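Long-range contacts in formyltransferase PseJ (Anoxybacillus kamchatkensis G10, PDB 6EDK), which is a member of the formyltransferase family, built round a mixed beta-sheet flanked by helices: residues Asn92-Gly103 against Leu128-Glu138; Ser115-Tyr123 against Leu154-Phe162. All coordinates share one frame; numbering follows the deposited sequence.

In the fold
From the N terminus the chain lays down the parallel strands of the sheet, of which 90-94 is the last. It leads into the loop that starts contact 1. Helix 106-112 follows, and strand 118-123 returns antiparallel beside strand 90-94. Contact 1 closes when Leu128-Glu138 comes back to Asn92-Gly103, with strand 118-123 lying between strands 90-94 and 133-138. Contact 2 closes later, when helix 147-169 packs on strand 118-123. Their segments alternate along the chain, so the loops cross. They also touch: Ser96 O lies 2.7 Å from Thr120 OG1, probably hydrogen-bonded. Contact 1 supplies Asn92, Leu128 and Asp129 to the ligand pocket; contact 2 joins helix 147-169 to the sheet, and its strand adds His122.

Contact 1: Asn92-Gly103 against Leu128-Glu138; sequences NLHISYLPWNKG and LDTGEIIVQRE. With 1YA (N-{4-[{[(6S)-2-amino-4-oxo-3,4,5,6,7,8-hexahydropteridin-6-yl]methyl}(formyl)amino]benzoyl}-L-glutamic acid), chain D.
Leu128 opens the second segment, its backbone O lying near CB of Lys102, while its CD1 touches 1YA. Asp129 carries the inner half of the contact. Asp129 N donates to O4 of 1YA at 2.9 Å. Its carboxylate tilts over one face of the His94 ring, planes 33° apart, with Asp129 OD2 3.3 Å from His94 CE1. Asp129 OD2 also accepts from Gly103 N at 2.8 Å through its anti lone pair. A water lies within hydrogen-bonding distance of Asp129 OD1, His94 ND1 and O5 of 1YA; its protons cannot serve every acceptor in reach. The bond from His94 NE2 to Asn101 O, 2.8 Å and in the ring plane, would fix the ring's rotation. Asn92, His94 and Asp129 come together beside 1YA, at the C-terminal end of strand 90-94, in the formyltransferase fold. CG of Lys102 lies 3.7 Å from Asp129 O, its chain running past the Asp129 side chain in the opposite direction. Thr130 meets Lys102 CD by its methyl, and its hydroxyl bonds to Asp125. CD1 of Ile133 reaches Leu98 O at 3.8 Å. Gln136 NE2 donates to Leu98 O at 2.8 Å, meeting one of its lone pairs, and is also bonded to Thr120 OG1 of strand 118-123. A water bridges Leu98 O to Gln136 OE1. The Gln136 amide lies over one face of the Tyr97 ring near its rim, with planes 40° apart. With CG turned anti to the backbone N (chi1 -160°), the Tyr97 ring lies along strand 133-138, its edge against Arg137 O and Glu138 N.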
loop_
_atom_site.group_PDB
_atom_site.type_symbol
_atom_site.label_atom_id
_atom_site.label_comp_id
_atom_site.label_asym_id
_atom_site.label_seq_id
_atom_site.Cartn_x
_atom_site.Cartn_y
_atom_site.Cartn_z
ATOM N N ASN A 92 1.165 -1.899 -5.735
ATOM C CA ASN A 92 1.369 -1.071 -4.562
ATOM C C ASN A 92 0.653 -1.791 -3.390
ATOM O O ASN A 92 -0.386 -2.456 -3.627
ATOM C CB ASN A 92 0.765 0.300 -4.731
ATOM C CG ASN A 92 0.985 1.216 -3.526
ATOM O OD1 ASN A 92 2.105 1.467 -3.121
ATOM N ND2 ASN A 92 -0.111 1.745 -2.958
ATOM N N LEU A 93 1.280 -1.722 -2.222
ATOM C CA LEU A 93 0.768 -2.248 -0.933
ATOM C C LEU A 93 0.266 -1.087 -0.093
ATOM O O LEU A 93 1.050 -0.250 0.393
ATOM C CB LEU A 93 1.853 -2.998 -0.161
ATOM C CG LEU A 93 2.238 -4.383 -0.620
ATOM C CD1 LEU A 93 2.518 -4.530 -2.102
ATOM C CD2 LEU A 93 3.413 -4.924 0.164
ATOM N N HIS A 94 -1.068 -1.028 0.125
ATOM C CA HIS A 94 -1.740 0.098 0.755
ATOM C C HIS A 94 -2.541 -0.429 1.936
ATOM O O HIS A 94 -3.315 -1.357 1.764
ATOM C CB HIS A 94 -2.700 0.758 -0.249
ATOM C CG HIS A 94 -3.385 1.961 0.264
ATOM N ND1 HIS A 94 -2.712 3.115 0.581
ATOM C CD2 HIS A 94 -4.691 2.199 0.527
ATOM C CE1 HIS A 94 -3.568 4.009 1.050
ATOM N NE2 HIS A 94 -4.777 3.476 1.026
ATOM N N ILE A 95 -2.360 0.161 3.093
ATOM C CA ILE A 95 -3.007 -0.351 4.298
ATOM C C ILE A 95 -4.377 0.274 4.527
ATOM O O ILE A 95 -4.703 0.724 5.639
ATOM C CB ILE A 95 -2.103 -0.232 5.506
ATOM C CG1 ILE A 95 -1.595 1.177 5.746
ATOM C CG2 ILE A 95 -0.937 -1.256 5.404
ATOM C CD1 ILE A 95 -1.054 1.391 7.174
ATOM N N SER A 96 -5.202 0.251 3.496
ATOM C CA SER A 96 -6.627 0.454 3.661
ATOM C C SER A 96 -7.380 -0.625 2.887
ATOM O O SER A 96 -6.842 -1.358 2.060
ATOM C CB SER A 96 -7.048 1.877 3.202
ATOM O OG SER A 96 -7.281 1.775 1.806
ATOM N N TYR A 97 -8.660 -0.743 3.191
ATOM C CA TYR A 97 -9.595 -1.581 2.468
ATOM C C TYR A 97 -10.135 -0.729 1.321
ATOM O O TYR A 97 -11.141 -0.058 1.443
ATOM C CB TYR A 97 -10.697 -2.098 3.381
ATOM C CG TYR A 97 -11.388 -3.326 2.792
ATOM C CD1 TYR A 97 -12.286 -3.207 1.814
ATOM C CD2 TYR A 97 -11.020 -4.629 3.220
ATOM C CE1 TYR A 97 -12.884 -4.328 1.238
ATOM C CE2 TYR A 97 -11.598 -5.764 2.645
ATOM C CZ TYR A 97 -12.542 -5.573 1.644
ATOM O OH TYR A 97 -13.119 -6.668 1.032
ATOM N N LEU A 98 -9.437 -0.714 0.192
ATOM C CA LEU A 98 -9.906 0.147 -0.905
ATOM C C LEU A 98 -11.275 -0.368 -1.381
ATOM O O LEU A 98 -11.526 -1.595 -1.431
ATOM C CB LEU A 98 -8.900 0.106 -2.064
ATOM C CG LEU A 98 -7.582 0.835 -1.738
ATOM C CD1 LEU A 98 -6.504 0.519 -2.763
ATOM C CD2 LEU A 98 -7.698 2.328 -1.570
ATOM N N PRO A 99 -12.154 0.536 -1.884
ATOM C CA PRO A 99 -11.880 1.943 -2.181
ATOM C C PRO A 99 -11.889 2.944 -1.051
ATOM O O PRO A 99 -11.704 4.136 -1.314
ATOM C CB PRO A 99 -13.016 2.291 -3.169
ATOM C CG PRO A 99 -14.183 1.470 -2.624
ATOM C CD PRO A 99 -13.536 0.153 -2.235
ATOM N N TRP A 100 -12.085 2.509 0.196
ATOM C CA TRP A 100 -12.068 3.449 1.315
ATOM C C TRP A 100 -10.641 3.842 1.648
ATOM O O TRP A 100 -9.707 3.040 1.525
ATOM C CB TRP A 100 -12.776 2.829 2.555
ATOM C CG TRP A 100 -14.226 2.656 2.321
ATOM C CD1 TRP A 100 -15.194 3.608 2.520
ATOM C CD2 TRP A 100 -14.883 1.513 1.791
ATOM N NE1 TRP A 100 -16.408 3.105 2.142
ATOM C CE2 TRP A 100 -16.246 1.823 1.684
ATOM C CE3 TRP A 100 -14.439 0.228 1.393
ATOM C CZ2 TRP A 100 -17.196 0.921 1.190
ATOM C CZ3 TRP A 100 -15.364 -0.668 0.912
ATOM C CH2 TRP A 100 -16.726 -0.338 0.798
ATOM N N ASN A 101 -10.458 5.096 2.027
ATOM C CA ASN A 101 -9.175 5.589 2.538
ATOM C C ASN A 101 -8.043 5.451 1.550
ATOM O O ASN A 101 -6.928 5.082 1.908
ATOM C CB ASN A 101 -8.841 4.936 3.881
ATOM C CG ASN A 101 -10.023 5.004 4.835
ATOM O OD1 ASN A 101 -10.548 3.976 5.356
ATOM N ND2 ASN A 101 -10.490 6.209 5.051
ATOM N N LYS A 102 -8.318 5.808 0.291
ATOM C CA LYS A 102 -7.249 6.198 -0.604
ATOM C C LYS A 102 -6.462 7.363 -0.016
ATOM O O LYS A 102 -6.963 8.151 0.773
ATOM C CB LYS A 102 -7.791 6.578 -1.998
ATOM C CG LYS A 102 -8.517 5.549 -2.774
ATOM C CD LYS A 102 -9.238 6.202 -3.984
ATOM C CE LYS A 102 -10.738 6.318 -3.744
ATOM N NZ LYS A 102 -11.438 5.069 -4.311
ATOM N N GLY A 103 -5.180 7.420 -0.362
ATOM C CA GLY A 103 -4.343 8.508 0.100
ATOM C C GLY A 103 -3.705 8.348 1.459
ATOM O O GLY A 103 -3.275 7.267 1.843
ATOM N N LEU A 128 -3.939 8.136 -7.622
ATOM C CA LEU A 128 -3.425 7.699 -6.320
ATOM C C LEU A 128 -4.336 6.628 -5.723
ATOM O O LEU A 128 -5.466 6.925 -5.303
ATOM C CB LEU A 128 -3.331 8.866 -5.350
ATOM C CG LEU A 128 -2.537 10.079 -5.826
ATOM C CD1 LEU A 128 -2.375 11.081 -4.683
ATOM C CD2 LEU A 128 -1.181 9.620 -6.377
ATOM N N ASP A 129 -3.823 5.393 -5.630
ATOM C CA ASP A 129 -4.490 4.262 -4.970
ATOM C C ASP A 129 -5.789 3.899 -5.646
ATOM O O ASP A 129 -6.632 3.296 -5.047
ATOM C CB ASP A 129 -4.730 4.549 -3.471
ATOM C CG ASP A 129 -3.435 4.839 -2.723
ATOM O OD1 ASP A 129 -2.402 4.192 -3.055
ATOM O OD2 ASP A 129 -3.428 5.704 -1.806
ATOM N N THR A 130 -5.924 4.223 -6.951
ATOM C CA THR A 130 -7.119 3.958 -7.736
ATOM C C THR A 130 -7.034 2.733 -8.640
ATOM O O THR A 130 -8.066 2.323 -9.200
ATOM C CB THR A 130 -7.451 5.195 -8.598
ATOM O OG1 THR A 130 -6.240 5.710 -9.161
ATOM C CG2 THR A 130 -8.038 6.282 -7.762
ATOM N N GLY A 131 -5.864 2.098 -8.779
ATOM C CA GLY A 131 -5.709 0.972 -9.697
ATOM C C GLY A 131 -6.497 -0.294 -9.348
ATOM O O GLY A 131 -7.161 -0.417 -8.310
ATOM N N GLU A 132 -6.380 -1.287 -10.231
ATOM C CA GLU A 132 -7.175 -2.513 -10.107
ATOM C C GLU A 132 -6.762 -3.345 -8.887
ATOM O O GLU A 132 -5.597 -3.423 -8.530
ATOM C CB GLU A 132 -7.029 -3.392 -11.344
ATOM C CG GLU A 132 -7.739 -2.829 -12.571
ATOM C CD GLU A 132 -7.624 -3.771 -13.759
ATOM O OE1 GLU A 132 -6.466 -4.099 -14.143
ATOM O OE2 GLU A 132 -8.688 -4.196 -14.281
ATOM N N ILE A 133 -7.740 -3.916 -8.215
ATOM C CA ILE A 133 -7.512 -4.663 -6.979
ATOM C C ILE A 133 -7.091 -6.085 -7.299
ATOM O O ILE A 133 -7.730 -6.778 -8.121
ATOM C CB ILE A 133 -8.776 -4.660 -6.095
ATOM C CG1 ILE A 133 -9.053 -3.251 -5.605
ATOM C CG2 ILE A 133 -8.496 -5.638 -4.916
ATOM C CD1 ILE A 133 -10.401 -3.133 -4.776
ATOM N N ILE A 134 -6.016 -6.540 -6.634
ATOM C CA ILE A 134 -5.513 -7.896 -6.786
ATOM C C ILE A 134 -6.006 -8.796 -5.663
ATOM O O ILE A 134 -6.624 -9.838 -5.926
ATOM C CB ILE A 134 -3.966 -7.905 -6.858
ATOM C CG1 ILE A 134 -3.502 -7.231 -8.165
ATOM C CG2 ILE A 134 -3.427 -9.273 -6.789
ATOM C CD1 ILE A 134 -2.058 -6.662 -8.099
ATOM N N VAL A 135 -5.763 -8.384 -4.418
ATOM C CA VAL A 135 -6.308 -9.071 -3.244
ATOM C C VAL A 135 -6.442 -8.071 -2.114
ATOM O O VAL A 135 -5.678 -7.118 -2.029
ATOM C CB VAL A 135 -5.431 -10.215 -2.729
ATOM C CG1 VAL A 135 -5.475 -11.347 -3.727
ATOM C CG2 VAL A 135 -3.978 -9.772 -2.518
ATOM N N GLN A 136 -7.401 -8.317 -1.221
ATOM C CA GLN A 136 -7.545 -7.470 -0.056
ATOM C C GLN A 136 -7.882 -8.350 1.130
ATOM O O GLN A 136 -8.228 -9.531 0.969
ATOM C CB GLN A 136 -8.715 -6.444 -0.185
ATOM C CG GLN A 136 -9.107 -6.025 -1.497
ATOM C CD GLN A 136 -10.273 -5.050 -1.451
ATOM O OE1 GLN A 136 -11.441 -5.396 -1.731
ATOM N NE2 GLN A 136 -9.964 -3.860 -1.033
ATOM N N ARG A 137 -7.805 -7.745 2.334
ATOM C CA ARG A 137 -8.213 -8.459 3.549
ATOM C C ARG A 137 -8.771 -7.513 4.560
ATOM O O ARG A 137 -8.189 -6.467 4.822
ATOM C CB ARG A 137 -7.027 -9.238 4.138
ATOM C CG ARG A 137 -7.399 -10.018 5.361
ATOM C CD ARG A 137 -6.339 -11.034 5.654
ATOM N NE ARG A 137 -6.317 -11.968 4.507
ATOM C CZ ARG A 137 -5.393 -12.916 4.329
ATOM N NH1 ARG A 137 -4.416 -13.109 5.234
ATOM N NH2 ARG A 137 -5.462 -13.698 3.300
ATOM N N GLU A 138 -9.867 -7.905 5.200
ATOM C CA GLU A 138 -10.358 -7.034 6.273
ATOM C C GLU A 138 -9.553 -7.292 7.549
ATOM O O GLU A 138 -9.033 -8.377 7.772
ATOM C CB GLU A 138 -11.872 -7.318 6.545
ATOM C CG GLU A 138 -12.445 -6.409 7.597
ATOM C CD GLU A 138 -13.902 -6.742 7.994
ATOM O OE1 GLU A 138 -14.287 -7.889 7.853
ATOM O OE2 GLU A 138 -14.590 -5.821 8.488
HETATM N N1 1YA D . 1.823 6.597 -7.789
HETATM C C2 1YA D . 0.681 6.356 -8.698
HETATM N NA2 1YA D . 0.654 6.962 -10.018
HETATM N N3 1YA D . -0.477 5.457 -8.338
HETATM C C4 1YA D . -0.552 4.823 -7.015
HETATM O O4 1YA D . -1.517 4.125 -6.781
HETATM C C4A 1YA D . 0.596 5.079 -6.099
HETATM N N5 1YA D . 0.612 4.448 -4.879
HETATM C C6 1YA D . 1.542 5.121 -3.835
HETATM C C7 1YA D . 2.782 5.467 -4.294
HETATM N N8 1YA D . 2.851 6.183 -5.686
HETATM C C8A 1YA D . 1.815 5.949 -6.499
HETATM C C9 1YA D . 0.749 6.358 -3.354
HETATM N N10 1YA D . 1.418 7.078 -2.254
HETATM C C11 1YA D . 1.396 11.311 -2.314
HETATM C C12 1YA D . 2.615 10.655 -2.316
HETATM C C13 1YA D . 2.635 9.264 -2.313
HETATM C C14 1YA D . 1.439 8.570 -2.288
HETATM C C15 1YA D . 0.225 9.232 -2.274
HETATM C C16 1YA D . 0.206 10.617 -2.285
HETATM C C17 1YA D . 1.323 12.860 -2.298
HETATM N N 1YA D . 0.369 13.409 -1.301
HETATM C CA 1YA D . 0.130 14.859 -1.091
HETATM C CB 1YA D . -0.580 15.465 -2.328
HETATM C CG 1YA D . -1.290 14.406 -3.188
HETATM C CD 1YA D . -2.298 15.030 -4.170
HETATM O OE1 1YA D . -3.112 14.296 -4.796
HETATM O OE2 1YA D . -2.310 16.276 -4.349
HETATM C CT 1YA D . -0.709 15.045 0.199
HETATM O O2 1YA D . -1.136 14.055 0.869
HETATM O O1 1YA D . -0.979 16.198 0.612
HETATM C C18 1YA D . 1.995 6.403 -1.100
HETATM O O5 1YA D . 1.982 5.221 -1.023
HETATM O O 1YA D . 1.996 13.519 -3.007
HETATM O O HOH W 1 -0.505 3.592 -0.950
HETATM O O HOH W 2 -13.376 -3.420 -2.222
HETATM O O HOH W 3 -1.268 6.781 -0.607
#

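Contact 2: Ser115-Tyr123 against Leu154-Phe162; sequences SPKGVTIHY and LTQTIEKLF
Val119 is the main bump of the strand, and sits in a hollow of the helix lined by Leu154, Thr157, Ile158 and Leu161. Val119 CG1 lies 3.4 Å from Leu154 O and 3.8 Å from Leu154 CD2. Its CG2 branch meets the methyl of Thr157 and CD2 of Leu161. Between the branches, Val119 CB lies 3.7 Å from Ile158 CB. Ile158 is a bump on the helix. With CG1 anti to the backbone N (chi1 -165°), Ile158 CD1 passes beside Val119 to lie 3.6 Å from Thr120 O. Strand and helix run roughly the same way; the axes of 118-123 and 154-162 lie 34° apart and 8.1 Å at closest approach. This is one layer of helix on the mixed sheet of an alpha/beta fold, with no hydrogen bond across it. Two residues along the strand, Ile121 makes the second bump. Ile121 CD1 enters beside Phe162 CA at 3.7 Å and also touches Leu161 CG. The same methyl lies at the edge of the Phe162 ring. Phe162 also packs on Leu38 and Phe41 of helix 36-43. At the other end, Leu154 CD2 rests on Gly118 O at 3.7 Å.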
loop_
_atom_site.group_PDB
_atom_site.type_symbol
_atom_site.label_atom_id
_atom_site.label_comp_id
_atom_site.label_asym_id
_atom_site.label_seq_id
_atom_site.Cartn_x
_atom_site.Cartn_y
_atom_site.Cartn_z
ATOM N N SER A 115 -15.019 3.609 8.811
ATOM C CA SER A 115 -15.099 2.935 7.539
ATOM C C SER A 115 -14.610 1.489 7.662
ATOM O O SER A 115 -14.141 1.046 8.700
ATOM C CB SER A 115 -14.230 3.712 6.526
ATOM O OG SER A 115 -12.856 3.322 6.797
ATOM N N PRO A 116 -14.752 0.697 6.625
ATOM C CA PRO A 116 -14.113 -0.614 6.654
ATOM C C PRO A 116 -12.603 -0.465 6.844
ATOM O O PRO A 116 -11.987 0.532 6.434
ATOM C CB PRO A 116 -14.449 -1.209 5.274
ATOM C CG PRO A 116 -15.559 -0.308 4.739
ATOM C CD PRO A 116 -15.462 1.005 5.370
ATOM N N LYS A 117 -12.016 -1.499 7.415
ATOM C CA LYS A 117 -10.598 -1.476 7.753
ATOM C C LYS A 117 -9.890 -2.687 7.209
ATOM O O LYS A 117 -10.447 -3.794 7.190
ATOM C CB LYS A 117 -10.427 -1.423 9.274
ATOM C CG LYS A 117 -11.100 -0.165 9.863
ATOM C CD LYS A 117 -11.279 -0.317 11.299
ATOM C CE LYS A 117 -11.966 0.921 11.906
ATOM N NZ LYS A 117 -13.371 1.017 11.448
ATOM N N GLY A 118 -8.672 -2.486 6.728
ATOM C CA GLY A 118 -7.961 -3.610 6.143
ATOM C C GLY A 118 -6.848 -3.107 5.191
ATOM O O GLY A 118 -6.330 -1.979 5.325
ATOM N N VAL A 119 -6.426 -4.025 4.369
ATOM C CA VAL A 119 -5.227 -3.816 3.543
ATOM C C VAL A 119 -5.486 -4.315 2.123
ATOM O O VAL A 119 -6.270 -5.229 1.885
ATOM C CB VAL A 119 -3.985 -4.532 4.181
ATOM C CG1 VAL A 119 -3.659 -4.060 5.646
ATOM C CG2 VAL A 119 -4.167 -6.053 4.126
ATOM N N THR A 120 -4.729 -3.763 1.149
ATOM C CA THR A 120 -5.057 -4.008 -0.249
ATOM C C THR A 120 -3.772 -3.985 -1.087
ATOM O O THR A 120 -2.955 -3.096 -0.904
ATOM C CB THR A 120 -5.988 -2.918 -0.816
ATOM O OG1 THR A 120 -7.235 -2.925 -0.135
ATOM C CG2 THR A 120 -6.232 -3.179 -2.291
ATOM N N ILE A 121 -3.612 -4.963 -1.947
ATOM C CA ILE A 121 -2.578 -4.967 -2.986
ATOM C C ILE A 121 -3.275 -4.670 -4.299
ATOM O O ILE A 121 -4.298 -5.305 -4.599
ATOM C CB ILE A 121 -1.888 -6.330 -3.029
ATOM C CG1 ILE A 121 -1.239 -6.636 -1.686
ATOM C CG2 ILE A 121 -0.801 -6.349 -4.172
ATOM C CD1 ILE A 121 -0.710 -8.028 -1.592
ATOM N N HIS A 122 -2.806 -3.655 -5.015
ATOM C CA HIS A 122 -3.501 -3.221 -6.211
ATOM C C HIS A 122 -2.441 -2.891 -7.295
ATOM O O HIS A 122 -1.277 -2.618 -6.988
ATOM C CB HIS A 122 -4.387 -2.009 -5.955
ATOM C CG HIS A 122 -3.681 -0.782 -5.488
ATOM N ND1 HIS A 122 -3.283 0.219 -6.356
ATOM C CD2 HIS A 122 -3.283 -0.381 -4.258
ATOM C CE1 HIS A 122 -2.697 1.177 -5.662
ATOM N NE2 HIS A 122 -2.719 0.843 -4.389
ATOM N N TYR A 123 -2.873 -2.929 -8.548
ATOM C CA TYR A 123 -2.026 -2.412 -9.641
ATOM C C TYR A 123 -1.956 -0.909 -9.561
ATOM O O TYR A 123 -2.939 -0.244 -9.234
ATOM C CB TYR A 123 -2.603 -2.847 -10.994
ATOM C CG TYR A 123 -2.358 -4.274 -11.305
ATOM C CD1 TYR A 123 -1.073 -4.736 -11.570
ATOM C CD2 TYR A 123 -3.382 -5.202 -11.396
ATOM C CE1 TYR A 123 -0.845 -6.035 -11.850
ATOM C CE2 TYR A 123 -3.140 -6.505 -11.679
ATOM C CZ TYR A 123 -1.867 -6.918 -11.941
ATOM O OH TYR A 123 -1.604 -8.246 -12.243
ATOM N N LEU A 154 -2.128 -3.769 10.777
ATOM C CA LEU A 154 -2.274 -3.622 9.339
ATOM C C LEU A 154 -0.940 -3.922 8.650
ATOM O O LEU A 154 -0.907 -4.602 7.627
ATOM C CB LEU A 154 -2.703 -2.183 8.995
ATOM C CG LEU A 154 -4.107 -1.806 9.498
ATOM C CD1 LEU A 154 -4.216 -0.275 9.266
ATOM C CD2 LEU A 154 -5.205 -2.505 8.772
ATOM N N THR A 155 0.154 -3.418 9.216
ATOM C CA THR A 155 1.484 -3.636 8.602
ATOM C C THR A 155 1.813 -5.131 8.528
ATOM O O THR A 155 2.236 -5.647 7.486
ATOM C CB THR A 155 2.542 -2.878 9.423
ATOM O OG1 THR A 155 2.326 -1.479 9.180
ATOM C CG2 THR A 155 3.911 -3.276 8.996
ATOM N N GLN A 156 1.590 -5.852 9.621
ATOM C CA GLN A 156 1.827 -7.287 9.596
ATOM C C GLN A 156 0.909 -8.007 8.646
ATOM O O GLN A 156 1.312 -8.958 7.957
ATOM C CB GLN A 156 1.630 -7.871 11.029
ATOM C CG GLN A 156 2.694 -7.427 12.025
ATOM C CD GLN A 156 4.154 -7.670 11.533
ATOM O OE1 GLN A 156 4.525 -8.781 11.197
ATOM N NE2 GLN A 156 4.960 -6.597 11.490
ATOM N N THR A 157 -0.352 -7.596 8.593
ATOM C CA THR A 157 -1.298 -8.241 7.701
ATOM C C THR A 157 -0.985 -8.015 6.214
ATOM O O THR A 157 -1.066 -8.951 5.416
ATOM C CB THR A 157 -2.718 -7.752 8.004
ATOM O OG1 THR A 157 -3.036 -7.940 9.407
ATOM C CG2 THR A 157 -3.746 -8.450 7.180
ATOM N N ILE A 158 -0.623 -6.806 5.824
ATOM C CA ILE A 158 -0.371 -6.640 4.370
ATOM C C ILE A 158 0.952 -7.358 3.946
ATOM O O ILE A 158 1.037 -7.875 2.841
ATOM C CB ILE A 158 -0.312 -5.158 3.974
ATOM C CG1 ILE A 158 -0.438 -5.019 2.438
ATOM C CG2 ILE A 158 0.924 -4.419 4.544
ATOM C CD1 ILE A 158 -0.858 -3.645 1.985
ATOM N N GLU A 159 1.966 -7.386 4.818
ATOM C CA GLU A 159 3.218 -8.125 4.543
ATOM C C GLU A 159 2.921 -9.588 4.463
ATOM O O GLU A 159 3.370 -10.263 3.551
ATOM C CB GLU A 159 4.243 -7.791 5.586
ATOM C CG GLU A 159 4.596 -6.268 5.608
ATOM C CD GLU A 159 5.490 -5.809 6.723
ATOM O OE1 GLU A 159 5.906 -6.626 7.581
ATOM O OE2 GLU A 159 5.816 -4.576 6.785
ATOM N N LYS A 160 2.075 -10.103 5.368
ATOM C CA LYS A 160 1.628 -11.485 5.226
ATOM C C LYS A 160 0.892 -11.731 3.930
ATOM O O LYS A 160 1.093 -12.751 3.278
ATOM C CB LYS A 160 0.742 -11.812 6.436
ATOM C CG LYS A 160 0.319 -13.246 6.535
ATOM C CD LYS A 160 -0.570 -13.546 7.771
ATOM C CE LYS A 160 -0.960 -15.025 7.730
ATOM N NZ LYS A 160 -2.188 -15.311 8.522
ATOM N N LEU A 161 -0.070 -10.872 3.588
ATOM C CA LEU A 161 -0.885 -11.074 2.400
ATOM C C LEU A 161 -0.016 -11.056 1.142
ATOM O O LEU A 161 -0.214 -11.846 0.208
ATOM C CB LEU A 161 -1.926 -9.925 2.323
ATOM C CG LEU A 161 -2.952 -9.948 1.202
ATOM C CD1 LEU A 161 -3.911 -11.126 1.323
ATOM C CD2 LEU A 161 -3.767 -8.644 1.160
ATOM N N PHE A 162 0.985 -10.189 1.155
ATOM C CA PHE A 162 1.896 -10.104 -0.007
ATOM C C PHE A 162 2.651 -11.423 -0.174
ATOM O O PHE A 162 2.710 -12.016 -1.272
ATOM C CB PHE A 162 2.878 -8.982 0.206
ATOM C CG PHE A 162 3.934 -8.977 -0.888
ATOM C CD1 PHE A 162 3.604 -8.579 -2.126
ATOM C CD2 PHE A 162 5.161 -9.527 -0.620
ATOM C CE1 PHE A 162 4.568 -8.660 -3.158
ATOM C CE2 PHE A 162 6.117 -9.634 -1.664
ATOM C CZ PHE A 162 5.758 -9.201 -2.880
#